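Local atomic coordinates of putative chorismate mutase (Yersinia pestis biovar Microtus str. 91001, PDB entry 2GBB), a protein that catalyses the Claisen rearrangement of chorismate to prephenate, as a secreted, all-helical chorismate mutase, and may play some role in pathogenicity. Residues Ala7-Asn11 / Phe129-Gln135; Glu12-Met17 / Asn99-Ser104; Val20-Ala25 / Gln73-Arg77; Val40-Met45 / Ile58-Val63; Gln47-Leu53 / Leu108-Ala112. All coordinates share one frame. Numbering follows the deposited sequence.

Interaction 1 of 5, residues Ala7-Asn11 / Phe129-Gln135. With SO4 (sulfate ion), chain H.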
# COMPACT_ATOMS: atom_id res chain seq x y z
N ALA A 7 17.53 -16.18 -8.59
CA ALA A 7 16.40 -15.95 -7.68
C ALA A 7 16.75 -15.63 -6.24
O ALA A 7 16.10 -14.77 -5.65
CB ALA A 7 15.43 -17.11 -7.74
N PRO A 8 17.75 -16.35 -5.63
CA PRO A 8 18.17 -16.04 -4.26
C PRO A 8 18.60 -14.58 -4.09
O PRO A 8 18.32 -13.94 -3.06
CB PRO A 8 19.35 -16.99 -4.03
CG PRO A 8 19.06 -18.20 -4.92
CD PRO A 8 18.46 -17.53 -6.17
N LEU A 9 19.25 -14.05 -5.12
CA LEU A 9 19.68 -12.65 -5.13
C LEU A 9 18.52 -11.69 -5.25
O LEU A 9 18.48 -10.68 -4.55
CB LEU A 9 20.72 -12.42 -6.25
CG LEU A 9 21.94 -13.38 -6.18
CD1 LEU A 9 22.67 -13.56 -7.51
CD2 LEU A 9 22.92 -12.91 -5.11
N ILE A 10 17.56 -12.01 -6.11
CA ILE A 10 16.38 -11.18 -6.28
C ILE A 10 15.56 -11.16 -4.98
O ILE A 10 15.14 -10.10 -4.49
CB ILE A 10 15.55 -11.75 -7.43
CG1 ILE A 10 16.28 -11.54 -8.78
CG2 ILE A 10 14.15 -11.19 -7.40
CD1 ILE A 10 15.58 -12.19 -9.99
N ASN A 11 15.41 -12.34 -4.39
CA ASN A 11 14.82 -12.43 -3.06
C ASN A 11 15.47 -11.56 -1.98
O ASN A 11 14.77 -10.88 -1.24
CB ASN A 11 14.72 -13.90 -2.61
CG ASN A 11 14.04 -14.04 -1.27
OD1 ASN A 11 12.83 -13.90 -1.18
ND2 ASN A 11 14.82 -14.25 -0.22
N PHE A 129 11.31 -19.84 -9.11
CA PHE A 129 11.17 -18.44 -8.72
C PHE A 129 10.13 -18.25 -7.62
O PHE A 129 10.41 -17.66 -6.58
CB PHE A 129 10.83 -17.56 -9.94
CG PHE A 129 12.04 -16.92 -10.57
CD1 PHE A 129 13.11 -17.69 -11.02
CD2 PHE A 129 12.10 -15.53 -10.75
CE1 PHE A 129 14.22 -17.08 -11.62
CE2 PHE A 129 13.21 -14.93 -11.35
CZ PHE A 129 14.26 -15.69 -11.78
N ILE A 130 8.94 -18.79 -7.84
CA ILE A 130 7.93 -18.74 -6.78
C ILE A 130 8.42 -19.29 -5.42
O ILE A 130 8.29 -18.63 -4.38
CB ILE A 130 6.62 -19.44 -7.20
CG1 ILE A 130 6.01 -18.72 -8.41
CG2 ILE A 130 5.65 -19.56 -5.98
CD1 ILE A 130 5.39 -17.37 -8.08
N ASN A 131 8.99 -20.49 -5.42
CA ASN A 131 9.42 -21.14 -4.18
C ASN A 131 10.59 -20.44 -3.50
O ASN A 131 10.82 -20.63 -2.29
CB ASN A 131 9.76 -22.62 -4.43
CG ASN A 131 8.54 -23.46 -4.87
OD1 ASN A 131 7.38 -23.07 -4.68
ND2 ASN A 131 8.82 -24.62 -5.48
N THR A 132 11.33 -19.63 -4.28
CA THR A 132 12.57 -19.02 -3.80
C THR A 132 12.35 -17.56 -3.43
O THR A 132 12.94 -17.06 -2.48
CB THR A 132 13.70 -19.08 -4.87
OG1 THR A 132 13.84 -20.41 -5.35
CG2 THR A 132 15.04 -18.59 -4.29
N ILE A 133 11.54 -16.87 -4.22
CA ILE A 133 11.30 -15.48 -3.94
C ILE A 133 10.00 -15.43 -3.13
O ILE A 133 8.91 -15.39 -3.68
CB ILE A 133 11.22 -14.63 -5.24
CG1 ILE A 133 12.50 -14.80 -6.08
CG2 ILE A 133 11.03 -13.16 -4.88
CD1 ILE A 133 12.33 -14.48 -7.55
N ARG A 134 10.16 -15.50 -1.81
CA ARG A 134 9.06 -15.36 -0.87
C ARG A 134 9.40 -14.31 0.19
O ARG A 134 10.44 -14.40 0.85
CB ARG A 134 8.67 -16.71 -0.21
CG ARG A 134 9.66 -17.88 -0.27
CD ARG A 134 9.03 -19.20 0.35
NE ARG A 134 8.62 -19.07 1.77
CZ ARG A 134 7.35 -19.03 2.20
NH1 ARG A 134 6.33 -19.13 1.34
NH2 ARG A 134 7.08 -18.88 3.50
N GLN A 135 8.56 -13.30 0.31
CA GLN A 135 8.72 -12.27 1.34
C GLN A 135 7.30 -11.94 1.82
O GLN A 135 6.33 -12.06 1.07
CB GLN A 135 9.37 -10.96 0.83
CG GLN A 135 10.83 -10.95 0.32
CD GLN A 135 11.88 -11.24 1.40
OE1 GLN A 135 11.77 -10.80 2.56
NE2 GLN A 135 12.91 -11.99 1.01
S SO4 H . 12.15 -25.47 -6.53
O1 SO4 H . 12.14 -25.83 -7.95
O2 SO4 H . 13.39 -25.98 -5.92
O3 SO4 H . 12.14 -24.03 -6.38
O4 SO4 H . 10.97 -26.01 -5.84

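Interaction 2 of 5, residues Glu12-Met17 / Asn99-Ser104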
# COMPACT_ATOMS: atom_id res chain seq x y z
N GLU A 12 16.79 -11.62 -1.86
CA GLU A 12 17.54 -10.78 -0.90
C GLU A 12 17.40 -9.29 -1.19
O GLU A 12 17.30 -8.50 -0.26
CB GLU A 12 19.03 -11.15 -0.90
CG GLU A 12 19.40 -12.62 -0.52
CD GLU A 12 20.71 -13.10 -1.16
OE1 GLU A 12 20.88 -14.32 -1.45
OE2 GLU A 12 21.60 -12.24 -1.39
N ARG A 13 17.41 -8.89 -2.47
CA ARG A 13 17.13 -7.48 -2.82
C ARG A 13 15.78 -7.03 -2.19
O ARG A 13 15.68 -6.01 -1.51
CB ARG A 13 17.13 -7.28 -4.34
CG ARG A 13 17.22 -5.76 -4.75
CD ARG A 13 17.43 -5.53 -6.26
NE ARG A 13 17.58 -4.10 -6.54
CZ ARG A 13 16.57 -3.23 -6.62
NH1 ARG A 13 15.31 -3.64 -6.49
NH2 ARG A 13 16.83 -1.93 -6.83
N LEU A 14 14.75 -7.84 -2.38
CA LEU A 14 13.40 -7.51 -1.92
C LEU A 14 13.25 -7.57 -0.37
O LEU A 14 12.37 -6.96 0.19
CB LEU A 14 12.37 -8.43 -2.64
CG LEU A 14 12.08 -8.21 -4.14
CD1 LEU A 14 11.22 -9.35 -4.72
CD2 LEU A 14 11.35 -6.88 -4.37
N SER A 15 14.16 -8.26 0.33
CA SER A 15 14.13 -8.27 1.82
C SER A 15 14.43 -6.89 2.46
O SER A 15 14.17 -6.71 3.62
CB SER A 15 15.12 -9.30 2.38
OG SER A 15 16.44 -8.90 2.05
N TYR A 16 15.01 -5.95 1.73
CA TYR A 16 15.28 -4.59 2.20
C TYR A 16 14.11 -3.62 2.09
O TYR A 16 14.20 -2.50 2.52
CB TYR A 16 16.48 -4.00 1.43
CG TYR A 16 17.74 -4.67 1.89
CD1 TYR A 16 18.24 -4.42 3.17
CD2 TYR A 16 18.40 -5.61 1.09
CE1 TYR A 16 19.37 -5.09 3.66
CE2 TYR A 16 19.56 -6.27 1.57
CZ TYR A 16 20.02 -6.01 2.85
OH TYR A 16 21.15 -6.66 3.37
N MSE A 17 13.02 -4.03 1.48
CA MSE A 17 11.98 -3.07 1.11
C MSE A 17 11.08 -2.69 2.27
O MSE A 17 10.45 -1.61 2.27
CB MSE A 17 11.19 -3.61 -0.07
CG MSE A 17 12.06 -3.79 -1.31
SE MSE A 17 13.01 -2.14 -1.77
CE MSE A 17 14.09 -2.93 -3.09
N ASN A 99 23.16 -1.43 0.01
CA ASN A 99 22.89 -2.85 -0.01
C ASN A 99 22.03 -3.32 -1.17
O ASN A 99 22.30 -4.34 -1.81
CB ASN A 99 22.23 -3.27 1.30
CG ASN A 99 23.26 -3.67 2.36
OD1 ASN A 99 24.24 -4.35 2.07
ND2 ASN A 99 23.01 -3.27 3.59
N ILE A 100 21.00 -2.53 -1.48
CA ILE A 100 20.11 -2.82 -2.59
C ILE A 100 20.90 -2.73 -3.91
O ILE A 100 20.78 -3.60 -4.75
CB ILE A 100 18.89 -1.84 -2.56
CG1 ILE A 100 17.91 -2.22 -1.41
CG2 ILE A 100 18.15 -1.78 -3.88
CD1 ILE A 100 16.82 -1.11 -1.14
N GLY A 101 21.71 -1.68 -4.05
CA GLY A 101 22.45 -1.41 -5.28
C GLY A 101 23.47 -2.52 -5.48
O GLY A 101 23.66 -3.01 -6.60
N GLU A 102 24.09 -2.93 -4.37
CA GLU A 102 25.04 -4.04 -4.35
C GLU A 102 24.38 -5.30 -4.87
O GLU A 102 24.90 -5.99 -5.74
CB GLU A 102 25.55 -4.21 -2.93
CG GLU A 102 26.72 -5.18 -2.72
CD GLU A 102 27.49 -4.91 -1.39
OE1 GLU A 102 28.66 -5.42 -1.28
OE2 GLU A 102 26.92 -4.19 -0.48
N LEU A 103 23.18 -5.58 -4.38
CA LEU A 103 22.46 -6.79 -4.79
C LEU A 103 22.01 -6.72 -6.24
O LEU A 103 22.05 -7.71 -6.99
CB LEU A 103 21.26 -7.02 -3.87
CG LEU A 103 21.18 -8.08 -2.78
CD1 LEU A 103 21.99 -9.33 -3.11
CD2 LEU A 103 21.50 -7.58 -1.40
N SER A 104 21.60 -5.52 -6.63
CA SER A 104 21.27 -5.25 -8.00
C SER A 104 22.45 -5.59 -8.97
O SER A 104 22.25 -6.28 -10.01
CB SER A 104 20.77 -3.81 -8.11
OG SER A 104 20.37 -3.59 -9.41

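Interaction 3 of 5, residues Val20-Ala25 / Gln73-Arg77. With CIT (citric acid), chain J; SO4 (sulfate ion), chain F.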
# COMPACT_ATOMS: atom_id res chain seq x y z
N VAL A 20 12.76 0.34 3.49
CA VAL A 20 12.49 1.51 2.63
C VAL A 20 11.09 2.03 2.93
O VAL A 20 10.91 3.21 3.11
CB VAL A 20 12.65 1.18 1.11
CG1 VAL A 20 12.34 2.42 0.23
CG2 VAL A 20 14.08 0.63 0.78
N ALA A 21 10.12 1.11 3.07
CA ALA A 21 8.74 1.44 3.43
C ALA A 21 8.71 2.17 4.76
O ALA A 21 7.95 3.15 4.92
CB ALA A 21 7.88 0.15 3.53
N GLY A 22 9.49 1.67 5.73
CA GLY A 22 9.54 2.29 7.08
C GLY A 22 10.13 3.68 7.05
O GLY A 22 9.62 4.58 7.72
N TYR A 23 11.22 3.87 6.30
CA TYR A 23 11.83 5.20 6.04
C TYR A 23 10.78 6.18 5.46
O TYR A 23 10.61 7.35 5.91
CB TYR A 23 13.04 5.02 5.07
CG TYR A 23 13.37 6.28 4.31
CD1 TYR A 23 14.09 7.30 4.92
CD2 TYR A 23 12.90 6.48 2.99
CE1 TYR A 23 14.36 8.48 4.27
CE2 TYR A 23 13.15 7.69 2.32
CZ TYR A 23 13.91 8.67 2.97
OH TYR A 23 14.19 9.88 2.40
N LYS A 24 10.03 5.70 4.47
CA LYS A 24 9.03 6.54 3.82
C LYS A 24 7.86 6.90 4.76
O LYS A 24 7.42 8.04 4.83
CB LYS A 24 8.56 5.84 2.53
CG LYS A 24 9.64 5.96 1.41
CD LYS A 24 9.26 5.12 0.15
CE LYS A 24 10.32 5.20 -0.96
NZ LYS A 24 9.76 4.29 -2.12
N ALA A 25 7.35 5.91 5.49
CA ALA A 25 6.22 6.14 6.41
C ALA A 25 6.59 7.15 7.47
O ALA A 25 5.82 8.07 7.72
CB ALA A 25 5.75 4.78 7.07
N GLN A 73 6.10 -2.30 -0.27
CA GLN A 73 6.09 -1.07 0.50
C GLN A 73 4.67 -0.58 0.72
O GLN A 73 4.34 -0.17 1.81
CB GLN A 73 6.89 0.02 -0.20
CG GLN A 73 8.41 -0.29 -0.32
CD GLN A 73 9.07 0.75 -1.20
OE1 GLN A 73 8.98 1.96 -0.77
NE2 GLN A 73 9.55 0.47 -2.33
N TYR A 74 3.86 -0.59 -0.34
CA TYR A 74 2.47 -0.15 -0.21
C TYR A 74 1.70 -0.95 0.87
O TYR A 74 0.97 -0.39 1.68
CB TYR A 74 1.76 -0.38 -1.54
CG TYR A 74 1.88 0.77 -2.53
CD1 TYR A 74 1.66 2.09 -2.13
CD2 TYR A 74 2.28 0.52 -3.88
CE1 TYR A 74 1.78 3.16 -3.04
CE2 TYR A 74 2.41 1.55 -4.79
CZ TYR A 74 2.17 2.84 -4.37
OH TYR A 74 2.31 3.80 -5.31
N ARG A 75 1.91 -2.27 0.83
CA ARG A 75 1.32 -3.21 1.73
C ARG A 75 1.75 -2.97 3.16
O ARG A 75 0.91 -2.98 4.05
CB ARG A 75 1.61 -4.63 1.25
CG ARG A 75 0.67 -5.00 0.12
CD ARG A 75 0.90 -6.40 -0.52
NE ARG A 75 0.13 -6.45 -1.77
CZ ARG A 75 0.59 -6.86 -2.95
NH1 ARG A 75 1.86 -7.29 -3.06
NH2 ARG A 75 -0.20 -6.82 -4.04
N TYR A 76 3.05 -2.65 3.38
CA TYR A 76 3.51 -2.26 4.69
C TYR A 76 2.87 -0.98 5.13
O TYR A 76 2.48 -0.86 6.32
CB TYR A 76 5.05 -2.16 4.78
CG TYR A 76 5.72 -3.52 5.09
CD1 TYR A 76 5.62 -4.10 6.37
CD2 TYR A 76 6.36 -4.23 4.08
CE1 TYR A 76 6.21 -5.37 6.65
CE2 TYR A 76 7.01 -5.44 4.33
CZ TYR A 76 6.90 -6.04 5.62
OH TYR A 76 7.50 -7.27 5.85
N ARG A 77 2.78 0.01 4.24
CA ARG A 77 2.19 1.31 4.66
C ARG A 77 0.74 1.06 5.17
O ARG A 77 0.33 1.57 6.21
CB ARG A 77 2.13 2.34 3.52
CG ARG A 77 3.37 3.05 3.13
CD ARG A 77 3.97 3.92 4.24
NE ARG A 77 3.51 5.31 4.38
CZ ARG A 77 3.83 6.31 3.57
NH1 ARG A 77 4.56 6.09 2.50
NH2 ARG A 77 3.37 7.53 3.80
C1 CIT J . 13.97 2.61 -3.13
O1 CIT J . 15.20 2.67 -2.87
O2 CIT J . 13.24 3.61 -2.95
C2 CIT J . 13.37 1.33 -3.66
C3 CIT J . 12.87 1.49 -5.10
O7 CIT J . 13.93 2.00 -5.97
C4 CIT J . 12.42 0.11 -5.59
C5 CIT J . 13.61 -0.68 -6.09
O3 CIT J . 14.76 -0.15 -6.13
O4 CIT J . 13.45 -1.89 -6.47
C6 CIT J . 11.73 2.52 -5.18
O5 CIT J . 11.85 3.49 -5.99
O6 CIT J . 10.70 2.43 -4.44
S SO4 F . 7.64 -9.01 8.92
O1 SO4 F . 7.24 -7.79 8.26
O2 SO4 F . 8.98 -8.83 9.44
O3 SO4 F . 6.71 -9.30 10.00
O4 SO4 F . 7.61 -10.13 7.98

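Interaction 4 of 5, residues Val40-Met45 / Ile58-Val63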
# COMPACT_ATOMS: atom_id res chain seq x y z
N VAL A 40 17.66 4.22 -10.66
CA VAL A 40 17.89 2.80 -10.46
C VAL A 40 17.98 2.11 -11.82
O VAL A 40 18.87 1.30 -12.06
CB VAL A 40 16.74 2.22 -9.59
CG1 VAL A 40 16.59 0.68 -9.75
CG2 VAL A 40 16.92 2.61 -8.11
N ILE A 41 17.06 2.49 -12.73
CA ILE A 41 17.04 1.99 -14.11
C ILE A 41 18.29 2.41 -14.87
O ILE A 41 18.95 1.56 -15.50
CB ILE A 41 15.74 2.44 -14.86
CG1 ILE A 41 14.49 1.83 -14.18
CG2 ILE A 41 15.81 2.08 -16.38
CD1 ILE A 41 13.13 2.38 -14.75
N ASN A 42 18.64 3.69 -14.83
CA ASN A 42 19.84 4.17 -15.54
C ASN A 42 21.15 3.48 -15.07
O ASN A 42 21.97 3.08 -15.90
CB ASN A 42 20.00 5.71 -15.46
CG ASN A 42 21.36 6.22 -16.01
OD1 ASN A 42 21.53 6.38 -17.21
ND2 ASN A 42 22.31 6.50 -15.11
N SER A 43 21.34 3.32 -13.76
CA SER A 43 22.51 2.58 -13.22
C SER A 43 22.54 1.10 -13.62
O SER A 43 23.59 0.55 -13.99
CB SER A 43 22.49 2.61 -11.71
OG SER A 43 22.71 3.94 -11.35
N ALA A 44 21.39 0.44 -13.51
CA ALA A 44 21.30 -0.95 -13.94
C ALA A 44 21.68 -1.06 -15.40
O ALA A 44 22.49 -1.91 -15.76
CB ALA A 44 19.92 -1.55 -13.66
N MSE A 45 21.13 -0.20 -16.26
CA MSE A 45 21.47 -0.23 -17.68
C MSE A 45 22.97 0.02 -17.97
O MSE A 45 23.53 -0.59 -18.87
CB MSE A 45 20.58 0.71 -18.51
CG MSE A 45 19.14 0.18 -18.66
SE MSE A 45 18.07 1.42 -19.72
CE MSE A 45 19.38 1.73 -21.24
N ILE A 58 17.46 -5.28 -20.24
CA ILE A 58 17.47 -5.26 -18.78
C ILE A 58 16.33 -4.42 -18.12
O ILE A 58 15.87 -4.72 -17.00
CB ILE A 58 18.87 -4.74 -18.34
CG1 ILE A 58 19.75 -5.96 -18.09
CG2 ILE A 58 18.83 -3.75 -17.14
CD1 ILE A 58 19.19 -6.86 -16.96
N LYS A 59 15.87 -3.41 -18.83
CA LYS A 59 14.89 -2.48 -18.26
C LYS A 59 13.57 -3.08 -17.80
O LYS A 59 13.10 -2.69 -16.73
CB LYS A 59 14.64 -1.28 -19.18
CG LYS A 59 13.62 -0.31 -18.60
CD LYS A 59 13.60 0.98 -19.37
CE LYS A 59 12.58 1.97 -18.70
NZ LYS A 59 12.72 3.23 -19.55
N PRO A 60 12.97 -4.03 -18.58
CA PRO A 60 11.77 -4.68 -18.11
C PRO A 60 11.95 -5.36 -16.75
O PRO A 60 11.11 -5.23 -15.87
CB PRO A 60 11.45 -5.66 -19.26
CG PRO A 60 11.91 -4.89 -20.45
CD PRO A 60 13.28 -4.51 -19.94
N LEU A 61 13.08 -6.03 -16.56
CA LEU A 61 13.42 -6.66 -15.29
C LEU A 61 13.57 -5.63 -14.18
O LEU A 61 13.07 -5.83 -13.10
CB LEU A 61 14.76 -7.37 -15.38
CG LEU A 61 15.03 -8.61 -14.53
CD1 LEU A 61 16.51 -8.66 -14.16
CD2 LEU A 61 14.07 -8.90 -13.37
N MSE A 62 14.24 -4.53 -14.46
CA MSE A 62 14.31 -3.46 -13.45
C MSE A 62 12.91 -2.94 -13.14
O MSE A 62 12.57 -2.84 -12.00
CB MSE A 62 15.24 -2.36 -13.89
CG MSE A 62 16.64 -2.81 -14.16
SE MSE A 62 17.40 -3.98 -12.76
CE MSE A 62 17.20 -2.78 -11.20
N VAL A 63 12.10 -2.65 -14.16
CA VAL A 63 10.68 -2.27 -13.97
C VAL A 63 9.92 -3.29 -13.09
O VAL A 63 9.25 -2.91 -12.14
CB VAL A 63 9.95 -1.99 -15.32
CG1 VAL A 63 8.41 -1.92 -15.15
CG2 VAL A 63 10.46 -0.65 -15.96

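Interaction 5 of 5, residues Gln47-Leu53 / Leu108-Ala112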
# COMPACT_ATOMS: atom_id res chain seq x y z
N GLN A 47 25.43 -0.76 -15.77
CA GLN A 47 26.09 -1.99 -15.32
C GLN A 47 25.96 -3.12 -16.34
O GLN A 47 26.96 -3.73 -16.74
CB GLN A 47 25.56 -2.45 -13.97
CG GLN A 47 26.02 -1.60 -12.83
CD GLN A 47 25.45 -2.02 -11.51
OE1 GLN A 47 26.19 -2.11 -10.54
NE2 GLN A 47 24.13 -2.25 -11.44
N ALA A 48 24.73 -3.41 -16.75
CA ALA A 48 24.47 -4.32 -17.87
C ALA A 48 25.46 -4.17 -19.08
O ALA A 48 26.02 -5.15 -19.57
CB ALA A 48 22.97 -4.20 -18.32
N GLU A 49 25.68 -2.93 -19.51
CA GLU A 49 26.76 -2.54 -20.43
C GLU A 49 28.16 -3.10 -20.11
O GLU A 49 28.87 -3.61 -21.00
CB GLU A 49 26.91 -1.01 -20.37
CG GLU A 49 26.29 -0.16 -21.46
CD GLU A 49 27.09 1.17 -21.64
OE1 GLU A 49 27.13 1.97 -20.66
OE2 GLU A 49 27.68 1.41 -22.74
N SER A 50 28.60 -2.96 -18.85
CA SER A 50 29.92 -3.45 -18.47
C SER A 50 29.97 -4.99 -18.38
O SER A 50 31.04 -5.59 -18.45
CB SER A 50 30.45 -2.76 -17.19
OG SER A 50 29.56 -2.90 -16.08
N LEU A 51 28.81 -5.62 -18.27
CA LEU A 51 28.77 -7.06 -18.09
C LEU A 51 28.47 -7.83 -19.37
O LEU A 51 28.31 -9.05 -19.32
CB LEU A 51 27.75 -7.41 -17.00
CG LEU A 51 28.02 -6.83 -15.62
CD1 LEU A 51 26.76 -6.96 -14.72
CD2 LEU A 51 29.24 -7.50 -14.96
N GLY A 52 28.44 -7.15 -20.52
CA GLY A 52 28.15 -7.83 -21.76
C GLY A 52 26.67 -8.12 -21.97
O GLY A 52 26.30 -8.96 -22.77
N LEU A 53 25.80 -7.42 -21.23
CA LEU A 53 24.38 -7.57 -21.38
C LEU A 53 23.87 -6.52 -22.35
O LEU A 53 24.46 -5.44 -22.46
CB LEU A 53 23.65 -7.48 -20.03
CG LEU A 53 23.99 -8.63 -19.04
CD1 LEU A 53 23.47 -8.39 -17.62
CD2 LEU A 53 23.49 -10.00 -19.56
N LEU A 108 22.67 -8.88 -11.87
CA LEU A 108 23.07 -8.71 -13.25
C LEU A 108 24.33 -9.53 -13.62
O LEU A 108 24.42 -10.06 -14.73
CB LEU A 108 23.33 -7.23 -13.55
CG LEU A 108 22.15 -6.25 -13.46
CD1 LEU A 108 22.64 -4.90 -14.02
CD2 LEU A 108 21.00 -6.75 -14.24
N GLU A 109 25.29 -9.58 -12.71
CA GLU A 109 26.48 -10.42 -12.87
C GLU A 109 26.08 -11.89 -12.97
O GLU A 109 26.58 -12.60 -13.84
CB GLU A 109 27.46 -10.24 -11.70
CG GLU A 109 28.07 -8.88 -11.67
CD GLU A 109 28.97 -8.65 -10.46
OE1 GLU A 109 28.68 -9.09 -9.33
OE2 GLU A 109 30.00 -8.00 -10.64
N GLN A 110 25.17 -12.33 -12.11
CA GLN A 110 24.74 -13.71 -12.13
C GLN A 110 23.97 -14.09 -13.41
O GLN A 110 24.16 -15.20 -13.97
CB GLN A 110 23.88 -13.99 -10.90
CG GLN A 110 23.61 -15.48 -10.64
CD GLN A 110 24.88 -16.33 -10.61
OE1 GLN A 110 25.86 -15.98 -9.97
NE2 GLN A 110 24.85 -17.45 -11.30
N ILE A 111 23.07 -13.22 -13.84
CA ILE A 111 22.36 -13.42 -15.10
C ILE A 111 23.32 -13.50 -16.32
O ILE A 111 23.16 -14.37 -17.18
CB ILE A 111 21.29 -12.33 -15.36
CG1 ILE A 111 20.06 -12.57 -14.46
CG2 ILE A 111 20.84 -12.35 -16.82
CD1 ILE A 111 19.03 -11.37 -14.42
N ALA A 112 24.29 -12.59 -16.37
CA ALA A 112 25.26 -12.57 -17.47
C ALA A 112 26.04 -13.89 -17.48
O ALA A 112 26.07 -14.58 -18.49
CB ALA A 112 26.24 -11.39 -17.32

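Interaction 1 of 5, residues Ala7-Asn11 / Phe129-Gln135
In this all-helical chorismate mutase fold, the end of helix 126-132 and the chain that leaves it lie against helix 7-14. Going along 129-135, F129 comes first: the methyl of A7 sits over one face of its ring, CB 4.2 Å from the ring centroid and 18° off the normal, a CH-pi contact, while I10 CD1 approaches F129 CE2 to 3.9 Å. N131 does not touch 7-11; its ND2 donates to sulfate O4 at 2.6 Å. T132 brings its methyl CG2 to 3.8 Å from A7 CB, its hydroxyl being bonded to H128. I133, the first residue with non-helical backbone angles (-96/90), puts CD1 4.1 Å from A7 CB and 3.8 Å from I10 CG2; I10 and I133 also touch helix 140-150. Beyond it the extended chain meets one polar side chain, N11, with 90 Å² covered. Its OD1 accepts two hydrogen bonds: a weak one from R134 N (3.2 Å, 125°) and a better one from Q135 NE2, at 2.9 Å and 147°.

Interaction 2 of 5, residues Glu12-Met17 / Asn99-Ser104
Segment 12-17 carries the C-terminal part of helix 7-14 and then a type I beta turn, L14 to M17, whereas 99-104 is helical throughout. The backbones come closest at R13 and I100, with CA atoms 5.5 Å apart, and no hydrogen bond spans the gap. S15 OG donates a very short hydrogen bond (2.5 Å) to E12 O. The CA-to-CB bond of Y16 points toward the other helix: N99 CB is over one face of the ring, 4.1 Å from the centroid and 20° off the normal (CH-pi), and L103 CD2 is at its edge, 3.8 Å from CE2, while I100 CG1 packs on Y16 CB at 3.6 Å. Selenomethionine M17 adds CE 3.8 Å from I100 CD1. R13 extends with chi1 to chi3 all t, so that its guanidinium passes I100 and S104: I100 CG2 covers one face, 3.2 Å from NH2, and S104 CB lies near its plane, 3.6 Å from NE. R13 probably binds substrate; its guanidinium, flanked by I100 and S104, reaches a bound citrate through a hydrogen bond from NH1, in what is probably the active-site pocket of an AroQ-type (type II) chorismate mutase.

Interaction 3 of 5, residues Val20-Ala25 / Gln73-Arg77
A charged lysine crosses this buried helix pair to meet a glutamine: K24 NZ donates to Q73 OE1 at 2.8 Å, the one hydrogen bond between the segments. Both residues probably bind substrate, which would make the pair part of the active-site pocket of the chorismate mutase helical fold. A citrate, probably from the crystallisation liquor, occupies the place, its O6 accepting a bond from Q73 NE2 (3.1 Å, 168°) and a weak one from K24 NZ (3.1 Å); R13 and R97 bind the same citrate. K24 NZ also bonds the carbonyl of I31, and its side chain is extended beyond CB, with chi2 to chi4 all t.

The segments 20-25 and 73-77, on helices 17-26 and 55-82, cross at -52°, their local axes 9.0 Å apart. The small A21 allows the close approach: its CA lies 4.7 Å from Q73 CA, and its CB is 3.7 Å from Q73 CA and 3.9 Å from Y76 CB. Further along 73-77, Y74, R75 and R77 meet the second subunit, where R75 forms a salt bridge to D79 of that chain. R77 folds back with chi2 and chi3 both m, bonds the carbonyl of L29, and places CD 3.5 Å from A25 CB.

Interaction 4 of 5, residues Val40-Met45 / Ile58-Val63
The contact between helices 34-50 and 55-82 is made here by packing of side chains, with no hydrogen bond between the segments. Selenomethionine M62 has all three chi angles in m wells (-58°, -47°, -57°), a curled shape that sets CG 3.5 Å from A44 CB and turns CE to V40 CG1 at 3.8 Å. I41, in the mt rotamer, reaches along the helix pair: CG1 is 4.3 Å from M62 CB, CD1 4.2 Å from V63 CG2, and CG2 3.9 Å from K59 CD. K59 is stretched out, every chi t, so its aliphatic stem lies beside I41. M45, also selenomethionine, has chi2 at 180° and chi3 at 47°; its CG is 4.2 Å from I58 CG2, with SE 4.4 Å from K59 CB. I58 sits off the chi1 wells at -94° and brings the same CG2 to 4.3 Å from A44 CB. The local axes pass 9.7 Å apart at 141°, a splayed antiparallel pairing of consecutive helices, a helical hairpin within the bundle of this chorismate mutase.

Interaction 5 of 5, residues Gln47-Leu53 / Leu108-Ala112
This is an apolar, largely buried contact between the C-terminal end of helix 34-50, with its exit turn, and the C-terminal half of helix 93-117 in the helical bundle of chorismate mutase. It covers 336 Å² with no hydrogen bond between the segments. The nearest CA pairs, A48 with L108 at 6.5 Å and L53 with A112 at 6.4 Å, show that both the helix and the chain after it follow the partner helix. L108, with 85 Å² covered, is central: its CD1 is 3.8 Å from Q47 CB and 3.7 Å from A48 N, and its CB is 3.6 Å from L51 CD1. The polar end of Q47 turns instead to T105, by a bond from T105 OG1.

L51 is the first residue to leave helical angles, and G52 follows with positive phi (78/19), where a CB would jam against the preceding carbonyl oxygen. This turn is held by L53 N to A48 O at 2.8 Å and swings L53 back toward 108-112, while L51 O receives a bond from K116. Thus two leucines separated by a glycine face the same helix: L51 CB lies 4.3 Å from A112 CB, and L53 CD2 approaches that CB to 3.8 Å.

From the N terminus, helix 7-14 enters two contacts: interaction 1 closes the longest loop, out to 129-135, and interaction 2, nested inside it, returns from 99-104. The two touch where I133 CG2 meets L14 CD1 at 3.8 Å. Interaction 3 then joins helices 17-26 and 55-82 within interaction 2's loop, and interaction 4, the shortest closure, nests within interaction 3. Interaction 5 crosses interactions 2, 3 and 4, tying the end of helix 34-50 to helix 93-117. It meets interaction 4 at I58 CD1 and L108 CD2, 3.3 Å apart, whereas its centre is about 30 Å from that of interaction 3, on the opposite side of the chain's centre.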